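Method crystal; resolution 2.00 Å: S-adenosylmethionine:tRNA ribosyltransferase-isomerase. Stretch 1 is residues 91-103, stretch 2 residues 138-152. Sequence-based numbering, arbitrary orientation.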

# COMPACT_ATOMS: atom_id res chain seq x y z
N GLU B 91 6.25 -30.21 17.46
CA GLU B 91 5.61 -29.01 16.96
C GLU B 91 4.64 -29.40 15.83
O GLU B 91 4.94 -30.26 15.00
CB GLU B 91 6.65 -28.02 16.45
CG GLU B 91 6.08 -26.71 15.95
CD GLU B 91 7.09 -25.88 15.18
OE1 GLU B 91 8.12 -26.45 14.73
OE2 GLU B 91 6.87 -24.67 15.02
N ILE B 92 3.48 -28.76 15.83
CA ILE B 92 2.44 -29.00 14.84
C ILE B 92 2.06 -27.67 14.22
O ILE B 92 1.70 -26.74 14.94
CB ILE B 92 1.19 -29.62 15.51
CG1 ILE B 92 1.53 -30.93 16.20
CG2 ILE B 92 0.08 -29.80 14.48
CD1 ILE B 92 0.49 -31.36 17.22
N LEU B 93 2.17 -27.58 12.89
CA LEU B 93 1.73 -26.40 12.13
C LEU B 93 0.59 -26.80 11.21
O LEU B 93 0.78 -27.66 10.36
CB LEU B 93 2.88 -25.87 11.27
CG LEU B 93 4.15 -25.52 12.00
CD1 LEU B 93 5.26 -25.27 11.00
CD2 LEU B 93 3.91 -24.28 12.85
N LEU B 94 -0.56 -26.12 11.34
CA LEU B 94 -1.72 -26.38 10.52
C LEU B 94 -1.51 -25.78 9.13
O LEU B 94 -1.13 -24.62 9.01
CB LEU B 94 -2.98 -25.78 11.16
CG LEU B 94 -3.81 -26.69 12.08
CD1 LEU B 94 -3.02 -27.26 13.23
CD2 LEU B 94 -5.04 -25.93 12.59
N ILE B 95 -1.74 -26.60 8.10
CA ILE B 95 -1.46 -26.26 6.70
C ILE B 95 -2.78 -26.26 5.94
O ILE B 95 -3.13 -25.30 5.29
CB ILE B 95 -0.45 -27.29 6.07
CG1 ILE B 95 0.92 -27.24 6.77
CG2 ILE B 95 -0.34 -27.13 4.59
CD1 ILE B 95 1.61 -25.88 6.81
N GLU B 96 -3.54 -27.34 6.01
CA GLU B 96 -4.73 -27.43 5.21
C GLU B 96 -5.86 -28.19 5.89
O GLU B 96 -5.71 -29.33 6.29
CB GLU B 96 -4.40 -28.07 3.85
CG GLU B 96 -5.56 -28.03 2.88
CD GLU B 96 -5.34 -28.85 1.64
OE1 GLU B 96 -4.23 -29.38 1.43
OE2 GLU B 96 -6.31 -28.96 0.85
N ARG B 97 -7.02 -27.56 5.98
CA ARG B 97 -8.18 -28.19 6.59
C ARG B 97 -8.89 -29.10 5.63
O ARG B 97 -9.27 -28.67 4.53
CB ARG B 97 -9.13 -27.09 7.01
CG ARG B 97 -10.40 -27.49 7.65
CD ARG B 97 -11.17 -26.26 8.05
NE ARG B 97 -12.36 -26.59 8.79
CZ ARG B 97 -13.53 -26.84 8.23
NH1 ARG B 97 -13.69 -26.82 6.92
NH2 ARG B 97 -14.57 -27.12 9.00
N LEU B 98 -9.07 -30.35 6.03
CA LEU B 98 -9.76 -31.32 5.20
C LEU B 98 -11.23 -31.38 5.58
O LEU B 98 -12.09 -31.67 4.76
CB LEU B 98 -9.10 -32.70 5.30
CG LEU B 98 -7.58 -32.76 5.01
CD1 LEU B 98 -7.14 -34.21 4.92
CD2 LEU B 98 -7.18 -32.01 3.75
N GLU B 99 -11.49 -31.06 6.83
CA GLU B 99 -12.78 -31.20 7.45
C GLU B 99 -12.62 -30.59 8.85
O GLU B 99 -11.53 -30.57 9.37
CB GLU B 99 -13.14 -32.71 7.51
CG GLU B 99 -14.24 -33.10 8.46
CD GLU B 99 -15.09 -34.26 7.97
OE1 GLU B 99 -14.77 -35.43 8.29
OE2 GLU B 99 -16.11 -34.00 7.29
N GLU B 100 -13.71 -30.11 9.45
CA GLU B 100 -13.67 -29.59 10.81
C GLU B 100 -12.87 -30.53 11.69
O GLU B 100 -13.18 -31.71 11.78
CB GLU B 100 -15.10 -29.48 11.37
CG GLU B 100 -15.21 -29.03 12.83
CD GLU B 100 -14.89 -27.55 13.05
OE1 GLU B 100 -14.95 -26.75 12.10
OE2 GLU B 100 -14.59 -27.17 14.20
N GLY B 101 -11.82 -30.03 12.31
CA GLY B 101 -11.01 -30.86 13.20
C GLY B 101 -10.11 -31.92 12.57
O GLY B 101 -9.54 -32.73 13.29
N ILE B 102 -10.00 -31.94 11.23
CA ILE B 102 -9.05 -32.80 10.49
C ILE B 102 -8.21 -31.91 9.55
O ILE B 102 -8.74 -31.28 8.60
CB ILE B 102 -9.76 -33.97 9.72
CG1 ILE B 102 -10.67 -34.77 10.64
CG2 ILE B 102 -8.73 -34.90 9.08
CD1 ILE B 102 -11.35 -35.95 9.98
N TRP B 103 -6.91 -31.85 9.83
CA TRP B 103 -5.98 -30.98 9.16
C TRP B 103 -4.72 -31.69 8.69
O TRP B 103 -4.18 -32.54 9.41
CB TRP B 103 -5.54 -29.89 10.15
CG TRP B 103 -6.59 -28.91 10.47
CD1 TRP B 103 -7.68 -29.09 11.30
CD2 TRP B 103 -6.69 -27.58 9.98
NE1 TRP B 103 -8.43 -27.95 11.34
CE2 TRP B 103 -7.86 -27.01 10.54
CE3 TRP B 103 -5.91 -26.81 9.11
CZ2 TRP B 103 -8.25 -25.70 10.27
CZ3 TRP B 103 -6.29 -25.52 8.87
CH2 TRP B 103 -7.46 -24.98 9.44
N ARG B 138 1.33 -34.64 7.87
CA ARG B 138 0.63 -35.61 8.68
C ARG B 138 -0.82 -35.18 8.69
O ARG B 138 -1.10 -34.00 8.85
CB ARG B 138 1.17 -35.58 10.11
CG ARG B 138 2.27 -36.60 10.41
CD ARG B 138 3.18 -36.81 9.30
NE ARG B 138 4.34 -37.62 9.61
CZ ARG B 138 5.38 -37.67 8.79
NH1 ARG B 138 5.35 -37.00 7.64
NH2 ARG B 138 6.44 -38.39 9.10
N ILE B 139 -1.73 -36.12 8.49
CA ILE B 139 -3.13 -35.83 8.63
C ILE B 139 -3.48 -36.11 10.06
O ILE B 139 -3.33 -37.23 10.53
CB ILE B 139 -3.97 -36.66 7.65
CG1 ILE B 139 -3.69 -36.23 6.19
CG2 ILE B 139 -5.42 -36.44 7.93
CD1 ILE B 139 -2.43 -36.74 5.64
N LEU B 140 -3.94 -35.09 10.76
CA LEU B 140 -4.24 -35.20 12.18
C LEU B 140 -5.72 -34.97 12.41
O LEU B 140 -6.29 -34.01 11.92
CB LEU B 140 -3.46 -34.15 12.95
CG LEU B 140 -2.07 -34.46 13.53
CD1 LEU B 140 -1.25 -35.45 12.80
CD2 LEU B 140 -1.34 -33.19 13.63
N LYS B 141 -6.33 -35.86 13.19
CA LYS B 141 -7.69 -35.67 13.68
C LYS B 141 -7.62 -35.21 15.14
O LYS B 141 -7.09 -35.93 16.00
CB LYS B 141 -8.51 -36.97 13.55
CG LYS B 141 -9.93 -36.86 14.05
CD LYS B 141 -10.81 -38.12 13.75
CE LYS B 141 -10.63 -39.25 14.75
NZ LYS B 141 -11.27 -39.03 16.07
N PHE B 142 -8.12 -34.01 15.41
CA PHE B 142 -8.12 -33.44 16.76
C PHE B 142 -9.25 -34.00 17.60
O PHE B 142 -10.26 -34.42 17.06
CB PHE B 142 -8.16 -31.91 16.68
CG PHE B 142 -6.87 -31.34 16.19
CD1 PHE B 142 -6.64 -31.17 14.85
CD2 PHE B 142 -5.85 -31.06 17.08
CE1 PHE B 142 -5.44 -30.68 14.41
CE2 PHE B 142 -4.64 -30.54 16.63
CZ PHE B 142 -4.45 -30.36 15.31
N GLN B 143 -9.04 -34.06 18.91
CA GLN B 143 -10.06 -34.55 19.85
C GLN B 143 -10.18 -33.46 20.92
O GLN B 143 -9.22 -33.25 21.66
CB GLN B 143 -9.63 -35.88 20.44
CG GLN B 143 -10.71 -36.59 21.27
CD GLN B 143 -10.45 -38.09 21.39
OE1 GLN B 143 -10.38 -38.63 22.50
NE2 GLN B 143 -10.28 -38.76 20.24
N PRO B 144 -11.28 -32.69 20.94
CA PRO B 144 -12.42 -32.85 20.06
C PRO B 144 -12.17 -32.21 18.70
O PRO B 144 -11.24 -31.42 18.56
CB PRO B 144 -13.54 -32.09 20.79
CG PRO B 144 -12.85 -31.00 21.51
CD PRO B 144 -11.44 -31.51 21.81
N GLN B 145 -12.99 -32.56 17.72
CA GLN B 145 -12.89 -31.98 16.39
C GLN B 145 -13.54 -30.62 16.36
O GLN B 145 -14.65 -30.45 15.86
CB GLN B 145 -13.53 -32.91 15.37
CG GLN B 145 -12.72 -34.13 15.13
CD GLN B 145 -13.40 -35.13 14.22
OE1 GLN B 145 -13.69 -36.25 14.64
NE2 GLN B 145 -13.65 -34.73 12.97
N ASP B 146 -12.81 -29.63 16.88
CA ASP B 146 -13.34 -28.28 17.07
C ASP B 146 -12.25 -27.27 16.70
O ASP B 146 -11.28 -27.11 17.41
CB ASP B 146 -13.80 -28.14 18.53
CG ASP B 146 -14.42 -26.77 18.87
OD1 ASP B 146 -14.30 -25.79 18.10
OD2 ASP B 146 -15.04 -26.57 19.93
N ASP B 147 -12.42 -26.61 15.57
CA ASP B 147 -11.37 -25.73 15.02
C ASP B 147 -11.15 -24.50 15.88
O ASP B 147 -10.03 -23.96 15.96
CB ASP B 147 -11.72 -25.29 13.59
CG ASP B 147 -11.45 -26.38 12.53
OD1 ASP B 147 -10.92 -27.48 12.81
OD2 ASP B 147 -11.75 -26.19 11.34
N ARG B 148 -12.22 -24.01 16.50
CA ARG B 148 -12.13 -22.83 17.36
C ARG B 148 -11.24 -23.12 18.57
O ARG B 148 -10.35 -22.35 18.90
CB ARG B 148 -13.52 -22.37 17.78
CG ARG B 148 -14.26 -21.64 16.66
N LEU B 149 -11.45 -24.28 19.17
CA LEU B 149 -10.58 -24.73 20.24
C LEU B 149 -9.13 -24.83 19.77
O LEU B 149 -8.21 -24.34 20.42
CB LEU B 149 -11.05 -26.08 20.77
CG LEU B 149 -10.20 -26.69 21.89
CD1 LEU B 149 -10.08 -25.71 23.05
CD2 LEU B 149 -10.79 -28.01 22.35
N ILE B 150 -8.94 -25.47 18.62
CA ILE B 150 -7.59 -25.65 18.07
C ILE B 150 -6.91 -24.28 17.88
O ILE B 150 -5.75 -24.08 18.23
CB ILE B 150 -7.65 -26.41 16.72
CG1 ILE B 150 -8.11 -27.87 16.92
CG2 ILE B 150 -6.30 -26.37 16.04
CD1 ILE B 150 -8.60 -28.50 15.62
N PHE B 151 -7.63 -23.33 17.31
CA PHE B 151 -7.03 -22.02 17.07
C PHE B 151 -6.72 -21.33 18.40
O PHE B 151 -5.65 -20.74 18.57
CB PHE B 151 -7.97 -21.15 16.24
CG PHE B 151 -8.24 -21.65 14.85
CD1 PHE B 151 -9.36 -21.20 14.16
CD2 PHE B 151 -7.41 -22.55 14.22
CE1 PHE B 151 -9.63 -21.64 12.89
CE2 PHE B 151 -7.69 -22.99 12.93
CZ PHE B 151 -8.80 -22.53 12.28
N GLU B 152 -7.66 -21.44 19.36
CA GLU B 152 -7.47 -20.89 20.70
C GLU B 152 -6.19 -21.43 21.31
O GLU B 152 -5.32 -20.67 21.72
CB GLU B 152 -8.66 -21.23 21.61
CG GLU B 152 -9.95 -20.51 21.24

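Backbone pairing gives the contact its frame. The short strand beginning at I102 runs antiparallel to strand 138-143. W103 and L140 form a hydrogen-bonded pair, with W103 N donating to L140 O (3.1 Å) and L140 N to W103 O (2.9 Å). Two residues along, F142 N donates to G101 O at 2.9 Å. Between these bonds lies the non-hydrogen-bonded pair I102 and K141, where the chains draw in to 4.5 Å between CA atoms.

G101 occupies the third position of a type II turn from E99 to I102. Its positive phi favours glycine, and the packing demands it as well: an ideal CB would lie 2.4 Å from Q145 CB, a clash. The absence of a side chain lets G101 CA approach Q145 CA to 3.9 Å. The amide of Q145 secures the same turn, its NE2 donating to E100 O at 3.3 Å.

The polar interactions converge on D147, at the start of the helix and buried. Its OD1 accepts from both G101 N (2.8 Å) and the indole W103 NE1 (2.9 Å), with OD1 at the edge of the indole, near its plane, while OD2 forms a salt bridge with R97 NE at 2.7 Å. A short carboxylate suits this site because its two oxygens can serve three donors with little reach. R97, extended with chi1 to chi3 all t, also bridges to E100 through NH2 and OE1 (3.1 Å). Its positive charge thus helps offset the repulsion between E100 OE1 and D147 OD2, 3.3 Å apart. E100 in turn uses OE2 to accept from D147 N at 2.6 Å, engaging an amide of the helix's first turn, while D146 caps the helix weakly through OD1.

Apolar packing fills the interior. W103 has the largest area covered by the other stretch: its indole offers one polar atom to D147 and a broad hydrocarbon surface to its neighbours, with CD1 4.1 Å from F142 CE1 and CZ2 3.8 Å from F151 CZ. L94 points toward stretch 2, its branched end fitting between F142 and I150: CD1 lies 4.0 Å from F142 CZ, and CD2 lies 3.7 Å from I150 CG2. I92 CG2 meets L140 CD2 at 3.8 Å. On the sheet face that carries I102 and K141, I102 CG2 packs 3.8 Å from I139 CG2, while the lysine's aliphatic CG lies 4.1 Å from I102 CG1 and its end leads away. Together the stretches bury 812 Å².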